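Local coordinates for protein molybdopterin adenylyltransferase (Pyrococcus furiosus, PDB 4LHB) that catalyses the adenylation of molybdopterin with ATP, a step in the biosynthesis of the molybdenum cofactor, at residues V38-A43 and T102-T107; S60-H65 and I172-V177; E123-K128 and V163-T168; E84-G89 and Q150-V155; R47-G52 and V66-V71. All coordinates share one frame; numbering follows the deposited sequence.

Interaction 1. Residues V38-A43 and T102-T107; sequences VSDKGA and TRRDIT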
# COMPACT_ATOMS: atom_id res chain seq x y z
N VAL C 38 -18.20 -5.63 -18.67
CA VAL C 38 -17.91 -6.82 -17.89
C VAL C 38 -19.18 -7.34 -17.17
O VAL C 38 -19.79 -6.64 -16.32
CB VAL C 38 -16.66 -6.64 -16.97
CG1 VAL C 38 -15.80 -5.44 -17.41
CG2 VAL C 38 -17.02 -6.56 -15.51
N SER C 39 -19.59 -8.56 -17.57
CA SER C 39 -20.88 -9.16 -17.17
C SER C 39 -20.88 -10.67 -17.39
O SER C 39 -20.81 -11.15 -18.54
CB SER C 39 -22.05 -8.56 -17.99
OG SER C 39 -23.34 -8.94 -17.46
N ASP C 40 -21.00 -11.43 -16.30
CA ASP C 40 -21.10 -12.89 -16.42
C ASP C 40 -22.29 -13.23 -17.33
O ASP C 40 -22.11 -13.90 -18.35
CB ASP C 40 -21.20 -13.55 -15.04
CG ASP C 40 -19.84 -13.79 -14.40
OD1 ASP C 40 -19.76 -13.98 -13.16
OD2 ASP C 40 -18.82 -13.82 -15.11
N LYS C 41 -23.46 -12.69 -17.01
CA LYS C 41 -24.68 -12.92 -17.83
C LYS C 41 -24.47 -12.49 -19.29
O LYS C 41 -24.67 -13.27 -20.22
CB LYS C 41 -25.94 -12.28 -17.19
CG LYS C 41 -26.46 -13.04 -15.95
CD LYS C 41 -27.63 -12.40 -15.15
CE LYS C 41 -27.24 -11.07 -14.47
NZ LYS C 41 -27.87 -10.78 -13.14
N GLY C 42 -23.98 -11.27 -19.48
CA GLY C 42 -23.69 -10.78 -20.83
C GLY C 42 -22.71 -11.61 -21.64
O GLY C 42 -22.95 -11.91 -22.82
N ALA C 43 -21.59 -11.98 -21.02
CA ALA C 43 -20.57 -12.78 -21.72
C ALA C 43 -21.09 -14.16 -22.18
O ALA C 43 -20.45 -14.81 -23.03
CB ALA C 43 -19.34 -12.95 -20.83
N THR C 102 -20.04 -6.92 -4.64
CA THR C 102 -20.14 -8.41 -4.55
C THR C 102 -18.78 -9.01 -4.75
O THR C 102 -17.84 -8.30 -5.12
CB THR C 102 -21.03 -9.01 -5.63
OG1 THR C 102 -20.42 -8.86 -6.93
CG2 THR C 102 -22.43 -8.37 -5.62
N ARG C 103 -18.68 -10.33 -4.53
CA ARG C 103 -17.40 -11.10 -4.63
C ARG C 103 -17.02 -11.24 -6.09
O ARG C 103 -15.86 -11.36 -6.44
CB ARG C 103 -17.59 -12.51 -4.08
CG ARG C 103 -17.93 -12.58 -2.60
CD ARG C 103 -18.49 -13.94 -2.16
NE ARG C 103 -18.77 -13.94 -0.72
CZ ARG C 103 -17.83 -13.93 0.23
NH1 ARG C 103 -16.53 -13.94 -0.08
NH2 ARG C 103 -18.20 -13.91 1.51
N ARG C 104 -18.05 -11.26 -6.90
CA ARG C 104 -18.00 -11.25 -8.34
C ARG C 104 -17.15 -10.08 -8.89
O ARG C 104 -16.31 -10.28 -9.76
CB ARG C 104 -19.47 -11.11 -8.81
CG ARG C 104 -19.89 -11.73 -10.14
CD ARG C 104 -19.39 -13.16 -10.31
NE ARG C 104 -19.18 -13.88 -9.05
CZ ARG C 104 -18.56 -15.06 -8.99
NH1 ARG C 104 -18.13 -15.64 -10.11
NH2 ARG C 104 -18.40 -15.67 -7.81
N ASP C 105 -17.37 -8.89 -8.33
CA ASP C 105 -16.89 -7.61 -8.88
C ASP C 105 -15.41 -7.38 -8.71
O ASP C 105 -14.99 -7.05 -7.64
CB ASP C 105 -17.62 -6.45 -8.17
CG ASP C 105 -19.09 -6.39 -8.50
OD1 ASP C 105 -19.42 -6.60 -9.67
OD2 ASP C 105 -19.90 -6.16 -7.60
N ILE C 106 -14.63 -7.48 -9.77
CA ILE C 106 -13.18 -7.35 -9.68
C ILE C 106 -12.57 -6.26 -10.57
O ILE C 106 -11.33 -6.14 -10.62
CB ILE C 106 -12.48 -8.69 -9.99
CG1 ILE C 106 -12.91 -9.26 -11.36
CG2 ILE C 106 -12.84 -9.67 -8.91
CD1 ILE C 106 -12.77 -8.32 -12.58
N THR C 107 -13.42 -5.45 -11.22
CA THR C 107 -12.98 -4.50 -12.25
C THR C 107 -12.02 -3.46 -11.73
O THR C 107 -10.91 -3.35 -12.26
CB THR C 107 -14.15 -3.78 -12.99
OG1 THR C 107 -15.04 -4.75 -13.56
CG2 THR C 107 -13.61 -2.91 -14.12
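D40 turns its CG beside the backbone N, chi1 -84°, while R104 folds back on itself through bends at chi2 (46°) and chi3, and the two side chains cross at roughly a right angle. D40 OD1 reaches R104 CD at 3.0 Å and lies at the guanidinium edge, near its plane. The ion pair from D40 OD1 to R104 NH1 is long, 3.8 Å, and OD1 lies nearer the arginine's methylene CD. D40 OD2 accepts from D73 N and from Q150 NE2 of a neighbouring subunit. Were a leucine to replace R104, D40 OD1 would probably lose a nearby positive charge. V38 CG2 packs 3.3 Å from T107 OG1; T107 suits the place because its hydroxyl bonds to G97 O while also bordering V38. S39 caps the following helix, its OG accepting from G42 N. Strand end, capped helix and the loop that follows strand 92-96 meet at the C-terminal edge of the parallel strands, the usual place for functional loops in alpha/beta folds.

Interaction 2. Residues S60-H65 and I172-V177; sequences SKLGEH and IIKSEV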
# COMPACT_ATOMS: atom_id res chain seq x y z
N SER C 60 -18.28 7.64 -30.09
CA SER C 60 -18.02 7.65 -31.53
C SER C 60 -18.22 9.05 -32.14
O SER C 60 -17.69 9.35 -33.19
CB SER C 60 -18.93 6.66 -32.27
OG SER C 60 -18.36 5.37 -32.37
N LYS C 61 -19.00 9.90 -31.48
CA LYS C 61 -19.15 11.30 -31.87
C LYS C 61 -17.91 12.13 -31.70
O LYS C 61 -17.80 13.17 -32.37
CB LYS C 61 -20.26 11.97 -31.08
CG LYS C 61 -21.63 11.31 -31.27
CD LYS C 61 -22.63 11.76 -30.19
CE LYS C 61 -24.00 11.12 -30.40
NZ LYS C 61 -24.89 11.61 -29.30
N LEU C 62 -16.97 11.69 -30.85
CA LEU C 62 -15.71 12.40 -30.50
C LEU C 62 -14.38 11.66 -30.94
O LEU C 62 -13.41 12.30 -31.38
CB LEU C 62 -15.74 12.67 -28.99
CG LEU C 62 -16.13 13.99 -28.27
CD1 LEU C 62 -17.00 14.90 -29.11
CD2 LEU C 62 -16.74 13.78 -26.88
N GLY C 63 -14.31 10.33 -30.84
CA GLY C 63 -13.08 9.59 -31.24
C GLY C 63 -13.38 8.38 -32.10
O GLY C 63 -14.50 8.04 -32.27
N GLU C 64 -12.36 7.72 -32.62
CA GLU C 64 -12.53 6.59 -33.50
C GLU C 64 -12.65 5.29 -32.65
O GLU C 64 -11.76 4.94 -31.87
CB GLU C 64 -11.30 6.55 -34.44
CG GLU C 64 -11.11 5.24 -35.25
CD GLU C 64 -9.76 5.15 -36.02
OE1 GLU C 64 -8.83 5.97 -35.80
OE2 GLU C 64 -9.64 4.23 -36.87
N HIS C 65 -13.76 4.57 -32.77
CA HIS C 65 -13.98 3.32 -32.02
C HIS C 65 -13.12 2.27 -32.57
O HIS C 65 -13.27 1.96 -33.72
CB HIS C 65 -15.42 2.90 -32.21
CG HIS C 65 -15.78 1.57 -31.61
ND1 HIS C 65 -15.23 1.10 -30.46
CD2 HIS C 65 -16.71 0.62 -32.01
CE1 HIS C 65 -15.78 -0.08 -30.16
NE2 HIS C 65 -16.68 -0.37 -31.11
N ILE C 172 -19.52 13.10 -18.27
CA ILE C 172 -18.25 13.57 -17.71
C ILE C 172 -17.10 13.31 -18.65
O ILE C 172 -16.23 14.16 -18.86
CB ILE C 172 -18.01 13.04 -16.27
CG1 ILE C 172 -19.18 13.46 -15.36
CG2 ILE C 172 -16.73 13.59 -15.68
CD1 ILE C 172 -19.24 12.69 -14.07
N ILE C 173 -17.09 12.14 -19.26
CA ILE C 173 -16.04 11.79 -20.22
C ILE C 173 -16.07 12.72 -21.44
O ILE C 173 -15.04 13.27 -21.81
CB ILE C 173 -16.14 10.31 -20.64
CG1 ILE C 173 -15.98 9.41 -19.40
CG2 ILE C 173 -15.08 9.93 -21.69
CD1 ILE C 173 -16.66 8.07 -19.53
N LYS C 174 -17.27 12.87 -22.04
CA LYS C 174 -17.50 13.81 -23.14
C LYS C 174 -17.00 15.21 -22.76
O LYS C 174 -16.33 15.86 -23.55
CB LYS C 174 -18.99 13.88 -23.53
CG LYS C 174 -19.57 12.59 -24.12
CD LYS C 174 -20.09 12.69 -25.57
CE LYS C 174 -21.43 13.46 -25.73
NZ LYS C 174 -22.61 12.91 -25.00
N SER C 175 -17.29 15.69 -21.56
CA SER C 175 -16.79 16.99 -21.14
C SER C 175 -15.27 17.06 -20.93
O SER C 175 -14.67 18.12 -21.21
CB SER C 175 -17.52 17.44 -19.90
OG SER C 175 -16.97 18.61 -19.38
N GLU C 176 -14.61 15.95 -20.53
CA GLU C 176 -13.20 16.08 -20.11
C GLU C 176 -12.18 15.26 -20.84
O GLU C 176 -10.97 15.43 -20.61
CB GLU C 176 -13.05 15.85 -18.63
CG GLU C 176 -14.01 16.68 -17.80
CD GLU C 176 -13.78 18.17 -18.00
OE1 GLU C 176 -14.74 18.94 -17.92
OE2 GLU C 176 -12.62 18.56 -18.22
N VAL C 177 -12.63 14.39 -21.74
CA VAL C 177 -11.67 13.48 -22.38
C VAL C 177 -10.47 14.20 -22.98
O VAL C 177 -9.32 13.77 -22.78
CB VAL C 177 -12.32 12.51 -23.38
CG1 VAL C 177 -13.01 13.27 -24.52
CG2 VAL C 177 -11.26 11.55 -23.90
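L62 and K174 cross at about a right angle, the leucine pushing one methyl, CD2, against the bent aliphatic chain of the lysine, from CA to CD. That methyl lies 3.8 Å from K174 CD and equally far from K174 CA. K174 is bent at chi2, chi3 and chi4 (chi2 -118°), which curls its methylenes round the methyl before the ammonium group turns elsewhere. On the next turn of the helix V177 presents CG1 to L62 CD2 at 4.4 Å, a looser apolar touch, and F31 adjoins both L62 and V177. Leucine suits the turn before strand 64-71 because a single methyl, CD2, reaches far enough to touch both the lysine chain and the valine. The polar end of K174 forms a salt bridge with E58 OE1, an oxygen it shares with K61, whose NZ is 5.0 Å from K174 NZ; the shared glutamate probably eases their repulsion. Hydrocarbon thus meets hydrocarbon across the segments, while the charge of K174 is answered by E58.

Interaction 3. Residues E123-K128 and V163-T168; sequences EVFRAK and VNAVKT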
# COMPACT_ATOMS: atom_id res chain seq x y z
N GLU C 123 -15.22 10.91 -7.49
CA GLU C 123 -15.83 11.95 -6.67
C GLU C 123 -16.78 12.75 -7.50
O GLU C 123 -17.91 13.00 -7.07
CB GLU C 123 -14.81 12.92 -6.15
CG GLU C 123 -13.75 12.38 -5.25
CD GLU C 123 -13.11 13.48 -4.41
OE1 GLU C 123 -13.42 14.68 -4.62
OE2 GLU C 123 -12.30 13.16 -3.53
N VAL C 124 -16.32 13.16 -8.69
CA VAL C 124 -17.14 13.98 -9.59
C VAL C 124 -18.38 13.21 -10.05
O VAL C 124 -19.52 13.68 -9.92
CB VAL C 124 -16.30 14.55 -10.76
CG1 VAL C 124 -17.21 15.05 -11.86
CG2 VAL C 124 -15.36 15.65 -10.21
N PHE C 125 -18.13 11.98 -10.49
CA PHE C 125 -19.19 11.02 -10.77
C PHE C 125 -20.18 10.93 -9.63
O PHE C 125 -21.37 11.00 -9.84
CB PHE C 125 -18.62 9.59 -11.04
CG PHE C 125 -19.65 8.63 -11.52
CD1 PHE C 125 -19.83 8.43 -12.87
CD2 PHE C 125 -20.48 7.99 -10.63
CE1 PHE C 125 -20.81 7.56 -13.33
CE2 PHE C 125 -21.48 7.15 -11.08
CZ PHE C 125 -21.63 6.92 -12.43
N ARG C 126 -19.69 10.72 -8.43
CA ARG C 126 -20.58 10.60 -7.31
C ARG C 126 -21.34 11.89 -7.04
O ARG C 126 -22.52 11.84 -6.72
CB ARG C 126 -19.85 10.08 -6.05
CG ARG C 126 -19.71 8.56 -6.11
CD ARG C 126 -19.14 7.88 -4.88
NE ARG C 126 -17.74 8.21 -4.70
CZ ARG C 126 -16.75 7.70 -5.41
NH1 ARG C 126 -16.99 6.81 -6.37
NH2 ARG C 126 -15.51 8.10 -5.19
N ALA C 127 -20.69 13.04 -7.22
CA ALA C 127 -21.39 14.33 -7.00
C ALA C 127 -22.54 14.49 -7.99
O ALA C 127 -23.65 14.79 -7.58
CB ALA C 127 -20.45 15.53 -7.07
N LYS C 128 -22.31 14.25 -9.26
CA LYS C 128 -23.41 14.40 -10.20
C LYS C 128 -24.51 13.38 -9.87
O LYS C 128 -25.69 13.71 -9.86
CB LYS C 128 -22.94 14.25 -11.66
CG LYS C 128 -24.01 14.57 -12.71
CD LYS C 128 -24.39 16.06 -12.75
CE LYS C 128 -25.57 16.37 -13.67
NZ LYS C 128 -26.89 16.48 -12.97
N VAL C 163 -27.38 1.31 -17.29
CA VAL C 163 -27.48 2.33 -18.33
C VAL C 163 -27.50 3.77 -17.74
O VAL C 163 -26.82 4.63 -18.26
CB VAL C 163 -28.74 2.10 -19.21
CG1 VAL C 163 -29.29 3.42 -19.78
CG2 VAL C 163 -28.42 1.07 -20.30
N ASN C 164 -28.22 4.00 -16.66
CA ASN C 164 -28.24 5.34 -16.05
C ASN C 164 -26.89 5.79 -15.50
O ASN C 164 -26.49 6.95 -15.68
CB ASN C 164 -29.30 5.46 -14.94
CG ASN C 164 -30.72 5.59 -15.49
OD1 ASN C 164 -30.95 6.22 -16.54
ND2 ASN C 164 -31.68 4.99 -14.80
N ALA C 165 -26.22 4.88 -14.81
CA ALA C 165 -24.92 5.16 -14.28
C ALA C 165 -24.02 5.45 -15.46
O ALA C 165 -23.16 6.36 -15.40
CB ALA C 165 -24.40 3.99 -13.45
N VAL C 166 -24.21 4.72 -16.56
CA VAL C 166 -23.35 4.94 -17.71
C VAL C 166 -23.55 6.32 -18.38
O VAL C 166 -22.58 6.97 -18.81
CB VAL C 166 -23.45 3.81 -18.70
CG1 VAL C 166 -22.89 4.26 -20.03
CG2 VAL C 166 -22.69 2.63 -18.15
N LYS C 167 -24.79 6.79 -18.42
CA LYS C 167 -25.08 8.09 -19.03
C LYS C 167 -24.49 9.21 -18.20
O LYS C 167 -23.93 10.14 -18.77
CB LYS C 167 -26.58 8.30 -19.19
CG LYS C 167 -27.24 7.50 -20.31
CD LYS C 167 -28.78 7.64 -20.29
CE LYS C 167 -29.24 9.11 -20.24
NZ LYS C 167 -30.69 9.26 -20.58
N THR C 168 -24.57 9.13 -16.88
CA THR C 168 -23.94 10.15 -16.04
C THR C 168 -22.43 10.14 -16.26
O THR C 168 -21.81 11.19 -16.36
CB THR C 168 -24.24 9.95 -14.56
OG1 THR C 168 -25.57 9.43 -14.39
CG2 THR C 168 -24.15 11.26 -13.81
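F125 and A165 meet where two helices of this alpha/beta fold cross, helix 121-133 lying over the beginning of helix 163-184 with the short segments' axes 115° apart and 10.6 Å at closest approach. The tight part gathers F125, A165, T168 and the methylenes of K128. With CG anti to the backbone N (chi1 -172°), the F125 ring extends edge-first to the backbone of the second helix, and A165 O lies in the ring plane, 3.4 Å from F125 CE1. A carbonyl oxygen there faces the slightly positive rim of the ring, a favourable meeting. Alanine suits the site because its small CB can lie 4.2 Å from F125 CZ without pushing the ring off; P160 adjoins both residues. The ring also comes close to T168, obliquely, and T168 in turn sets its CG2 3.5 Å from K128 CG. On the looser side, the ammonium end of K128 bends off to pair with E131, and N164 and K167 face solvent. A glycine in place of T168 is likely to open a gap beside the K128 methylenes and deprive N164 O of one of its two donors. Those donors, T168 N and T168 OG1, reach N164 O from opposite faces of its plane, the hydroxyl at 2.9 Å.

Interaction 4. Residues E84-G89 and Q150-V155; sequences EAIKSG and QERIVV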
# COMPACT_ATOMS: atom_id res chain seq x y z
N GLU C 84 -5.80 -5.69 -25.16
CA GLU C 84 -6.13 -5.79 -26.57
C GLU C 84 -6.63 -4.42 -27.09
O GLU C 84 -6.24 -4.00 -28.15
CB GLU C 84 -7.19 -6.86 -26.82
CG GLU C 84 -6.65 -8.28 -26.90
CD GLU C 84 -7.71 -9.30 -27.31
OE1 GLU C 84 -7.30 -10.32 -27.84
OE2 GLU C 84 -8.92 -9.10 -27.08
N ALA C 85 -7.51 -3.78 -26.35
CA ALA C 85 -7.95 -2.45 -26.68
C ALA C 85 -6.72 -1.55 -26.87
O ALA C 85 -6.58 -0.85 -27.87
CB ALA C 85 -8.89 -1.88 -25.59
N ILE C 86 -5.78 -1.63 -25.93
CA ILE C 86 -4.61 -0.82 -26.00
C ILE C 86 -3.75 -1.21 -27.20
O ILE C 86 -3.22 -0.34 -27.86
CB ILE C 86 -3.83 -0.82 -24.69
CG1 ILE C 86 -4.60 -0.10 -23.59
CG2 ILE C 86 -2.49 -0.13 -24.83
CD1 ILE C 86 -4.04 -0.35 -22.20
N LYS C 87 -3.57 -2.48 -27.48
CA LYS C 87 -2.71 -2.88 -28.60
C LYS C 87 -3.33 -2.41 -29.91
O LYS C 87 -2.62 -2.00 -30.80
CB LYS C 87 -2.46 -4.38 -28.69
CG LYS C 87 -1.29 -4.74 -29.58
CD LYS C 87 -1.40 -6.14 -30.15
CE LYS C 87 -0.26 -6.46 -31.12
NZ LYS C 87 0.80 -7.35 -30.56
N SER C 88 -4.65 -2.42 -30.00
CA SER C 88 -5.31 -1.86 -31.18
C SER C 88 -5.18 -0.35 -31.37
O SER C 88 -5.92 0.19 -32.19
CB SER C 88 -6.79 -2.12 -31.06
OG SER C 88 -6.94 -3.47 -30.83
N GLY C 89 -4.38 0.32 -30.54
CA GLY C 89 -4.16 1.76 -30.59
C GLY C 89 -5.10 2.62 -29.76
O GLY C 89 -5.05 3.85 -29.88
N GLN C 150 6.85 4.58 -21.84
CA GLN C 150 8.00 5.50 -21.88
C GLN C 150 7.56 6.84 -22.46
O GLN C 150 7.93 7.89 -21.90
CB GLN C 150 9.15 4.94 -22.73
CG GLN C 150 10.21 4.15 -21.99
CD GLN C 150 11.21 3.45 -22.96
OE1 GLN C 150 11.61 4.03 -23.97
NE2 GLN C 150 11.62 2.22 -22.64
N GLU C 151 6.78 6.80 -23.55
CA GLU C 151 6.12 7.99 -24.05
C GLU C 151 4.57 7.93 -24.06
O GLU C 151 3.90 8.91 -23.69
CB GLU C 151 6.65 8.33 -25.45
CG GLU C 151 6.24 9.72 -25.97
CD GLU C 151 7.30 10.38 -26.86
OE1 GLU C 151 7.27 11.63 -26.97
OE2 GLU C 151 8.16 9.68 -27.46
N ARG C 152 4.00 6.80 -24.49
CA ARG C 152 2.53 6.61 -24.61
C ARG C 152 1.68 6.69 -23.29
O ARG C 152 2.18 6.36 -22.25
CB ARG C 152 2.27 5.30 -25.37
CG ARG C 152 0.83 5.07 -25.74
CD ARG C 152 0.67 3.84 -26.64
NE ARG C 152 -0.76 3.61 -26.89
CZ ARG C 152 -1.28 2.49 -27.36
NH1 ARG C 152 -0.52 1.44 -27.65
NH2 ARG C 152 -2.60 2.39 -27.54
N ILE C 153 0.42 7.12 -23.38
CA ILE C 153 -0.51 7.37 -22.26
C ILE C 153 -1.76 6.67 -22.62
O ILE C 153 -2.12 6.65 -23.77
CB ILE C 153 -0.85 8.90 -22.15
CG1 ILE C 153 -0.09 9.46 -20.98
CG2 ILE C 153 -2.33 9.26 -21.99
CD1 ILE C 153 1.33 8.96 -20.93
N VAL C 154 -2.43 6.05 -21.65
CA VAL C 154 -3.78 5.53 -21.88
C VAL C 154 -4.67 5.94 -20.74
O VAL C 154 -4.24 5.95 -19.61
CB VAL C 154 -3.82 4.00 -22.06
CG1 VAL C 154 -5.24 3.51 -22.27
CG2 VAL C 154 -2.98 3.58 -23.27
N VAL C 155 -5.91 6.31 -21.02
CA VAL C 155 -6.77 6.81 -19.97
C VAL C 155 -7.83 5.75 -19.87
O VAL C 155 -8.39 5.35 -20.89
CB VAL C 155 -7.44 8.18 -20.32
CG1 VAL C 155 -8.40 8.65 -19.21
CG2 VAL C 155 -6.37 9.24 -20.52
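I86 receives R152 chiefly through its carbonyl oxygen. R152 NH2 donates to I86 O at 2.8 Å with an N-H...O angle of 151°, lying in the carbonyl plane on a lone pair, while the oxygen sits at the guanidinium edge; R152 NH1 adds a weak bond to I86 O at 3.2 Å. A chain extended from CG to NE lets the arginine span from the loop before strand 153-159 to the helix end. There a Schellman motif closes helix 75-87: G89, at positive phi as glycine tolerates, gives its N to I86 O, and A90 N bonds to A85 O. R152 NH2 also donates to A90 O, so one guanidinium grips a carbonyl of the helix's last turn and one just past its end. By van der Waals contact, I86 CG2 lies over one guanidinium face, 3.7 Å from R152 NH2. The apolar part joins helix to sheet: I86 CG1 meets V154 CG1 at 3.9 Å, two buried branched aliphatics suited to filling this interface. I76 of a neighbouring subunit packs on both.

Interaction 5. Residues R47-G52 and V66-V71; sequences REDKSG and VYYKIV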
# COMPACT_ATOMS: atom_id res chain seq x y z
N ARG C 47 -28.20 -11.83 -20.89
CA ARG C 47 -28.71 -10.47 -20.80
C ARG C 47 -28.12 -9.76 -22.02
O ARG C 47 -26.99 -10.04 -22.42
CB ARG C 47 -28.31 -9.81 -19.47
CG ARG C 47 -28.55 -8.29 -19.37
CD ARG C 47 -28.76 -7.77 -17.94
NE ARG C 47 -27.72 -8.20 -16.98
CZ ARG C 47 -26.61 -7.52 -16.65
NH1 ARG C 47 -26.32 -6.34 -17.21
NH2 ARG C 47 -25.76 -8.03 -15.75
N GLU C 48 -28.92 -8.91 -22.64
CA GLU C 48 -28.48 -8.11 -23.79
C GLU C 48 -27.65 -6.96 -23.23
O GLU C 48 -28.04 -6.35 -22.23
CB GLU C 48 -29.70 -7.55 -24.52
CG GLU C 48 -29.46 -6.77 -25.80
CD GLU C 48 -30.75 -6.14 -26.36
OE1 GLU C 48 -30.65 -5.37 -27.35
OE2 GLU C 48 -31.87 -6.39 -25.82
N ASP C 49 -26.50 -6.69 -23.86
CA ASP C 49 -25.68 -5.55 -23.47
C ASP C 49 -26.22 -4.21 -24.02
O ASP C 49 -26.04 -3.92 -25.21
CB ASP C 49 -24.26 -5.74 -23.99
CG ASP C 49 -23.33 -4.66 -23.53
OD1 ASP C 49 -23.68 -3.93 -22.58
OD2 ASP C 49 -22.25 -4.56 -24.13
N LYS C 50 -26.84 -3.40 -23.17
CA LYS C 50 -27.35 -2.11 -23.61
C LYS C 50 -26.34 -0.98 -23.33
O LYS C 50 -26.35 0.03 -24.03
CB LYS C 50 -28.75 -1.82 -23.00
CG LYS C 50 -29.96 -2.51 -23.70
CD LYS C 50 -30.20 -2.02 -25.15
CE LYS C 50 -31.58 -2.44 -25.73
NZ LYS C 50 -31.91 -1.93 -27.11
N SER C 51 -25.42 -1.19 -22.38
CA SER C 51 -24.48 -0.14 -21.93
C SER C 51 -23.23 0.04 -22.82
O SER C 51 -22.85 1.17 -23.13
CB SER C 51 -24.04 -0.38 -20.48
OG SER C 51 -25.14 -0.19 -19.60
N GLY C 52 -22.57 -1.04 -23.19
CA GLY C 52 -21.47 -0.93 -24.15
C GLY C 52 -21.88 -0.10 -25.39
O GLY C 52 -21.26 0.91 -25.69
N VAL C 66 -12.21 1.69 -31.79
CA VAL C 66 -11.31 0.64 -32.32
C VAL C 66 -11.45 -0.75 -31.69
O VAL C 66 -10.75 -1.67 -32.10
CB VAL C 66 -9.83 1.07 -32.22
CG1 VAL C 66 -9.61 2.35 -33.00
CG2 VAL C 66 -9.39 1.23 -30.75
N TYR C 67 -12.32 -0.93 -30.71
CA TYR C 67 -12.37 -2.20 -29.95
C TYR C 67 -13.59 -2.29 -29.08
O TYR C 67 -13.92 -1.35 -28.38
CB TYR C 67 -11.15 -2.34 -29.04
CG TYR C 67 -11.02 -3.67 -28.35
CD1 TYR C 67 -10.21 -4.65 -28.88
CD2 TYR C 67 -11.71 -3.97 -27.16
CE1 TYR C 67 -10.07 -5.88 -28.26
CE2 TYR C 67 -11.60 -5.19 -26.55
CZ TYR C 67 -10.76 -6.15 -27.10
OH TYR C 67 -10.57 -7.39 -26.50
N TYR C 68 -14.22 -3.45 -29.11
CA TYR C 68 -15.35 -3.80 -28.22
C TYR C 68 -15.33 -5.32 -27.85
O TYR C 68 -14.99 -6.17 -28.69
CB TYR C 68 -16.66 -3.42 -28.86
CG TYR C 68 -17.87 -3.92 -28.16
CD1 TYR C 68 -18.15 -3.55 -26.87
CD2 TYR C 68 -18.78 -4.73 -28.82
CE1 TYR C 68 -19.29 -3.99 -26.22
CE2 TYR C 68 -19.92 -5.20 -28.19
CZ TYR C 68 -20.17 -4.83 -26.89
OH TYR C 68 -21.33 -5.28 -26.31
N LYS C 69 -15.65 -5.64 -26.59
CA LYS C 69 -15.73 -7.02 -26.14
C LYS C 69 -16.53 -7.13 -24.87
O LYS C 69 -16.50 -6.21 -24.04
CB LYS C 69 -14.35 -7.60 -25.92
CG LYS C 69 -14.39 -9.09 -25.60
CD LYS C 69 -13.21 -9.84 -26.20
CE LYS C 69 -12.80 -11.13 -25.45
NZ LYS C 69 -11.34 -11.38 -25.67
N ILE C 70 -17.30 -8.23 -24.74
CA ILE C 70 -18.10 -8.50 -23.53
C ILE C 70 -17.31 -9.57 -22.88
O ILE C 70 -16.98 -10.54 -23.54
CB ILE C 70 -19.49 -9.07 -23.81
CG1 ILE C 70 -20.17 -8.27 -24.92
CG2 ILE C 70 -20.38 -9.05 -22.55
CD1 ILE C 70 -21.63 -7.90 -24.62
N VAL C 71 -16.95 -9.39 -21.62
CA VAL C 71 -16.15 -10.40 -20.90
C VAL C 71 -16.83 -10.76 -19.57
O VAL C 71 -17.52 -9.96 -18.94
CB VAL C 71 -14.70 -9.91 -20.64
CG1 VAL C 71 -13.95 -9.65 -21.94
CG2 VAL C 71 -14.64 -8.68 -19.71
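D49 and Y68 join two parts of a beta-alpha-beta crossover, in which helix 51-60 lies between the adjacent parallel strands 32-38 and 64-71: D49 stands in the turn leading into the helix, Y68 on the second strand, outermost on this side of the chain's mixed sheet. D49 has the largest share of the contact. Its CG, anti to the backbone N at chi1 -175°, carries the carboxylate toward the strand. D49 OD1 makes a capping bond, accepting from G52 N at 3.2 Å and more weakly from S51 N, which ties the side chain to the start of the helix. OD2 is directed at the phenol: Y68 OH donates to D49 OD2 over 2.5 Å, very short, and since the position of OD2 is less sure that length should be read with caution. T37 OG1 makes a weak bond to D49 OD2 as well. The carboxylate and ring planes are only 21° apart, with OD2 at the ring edge, in its plane. A tyrosine probably suits this strand position, its hydroxyl extending far enough to face the aspartate. I70, on the same side of the strand, runs alongside D49 and sets CD1 3.5 Å from D49 CB, giving the aspartate a hydrocarbon neighbour. G52 closes the contact, and lacking a side chain it lets the tyrosine approach until Y68 CE1 is 4.3 Å from G52 CA.

None of the five is wholly buried. Interactions 1 to 4 each combine at least one buried residue with groups nearer the surface, and all four sites also reach neighbouring subunits. Interactions 2 and 3 share helix 163-184 and touch through I172 against V124 and F125; both rest on apolar and methylene packing, with lysine ends paired elsewhere. Interactions 2 and 5 share strand 64-71, one at its start and the other along its length. Interaction 4 depends on directed hydrogen bonds at a helix C-terminus, interaction 5 on one whose length is doubtful, near a helix N-terminus; they meet where E84 approaches Y67. Interaction 1 abuts interaction 5, S39 N probably bonding V71 O, but joins its segments by a long ion pair and close packing.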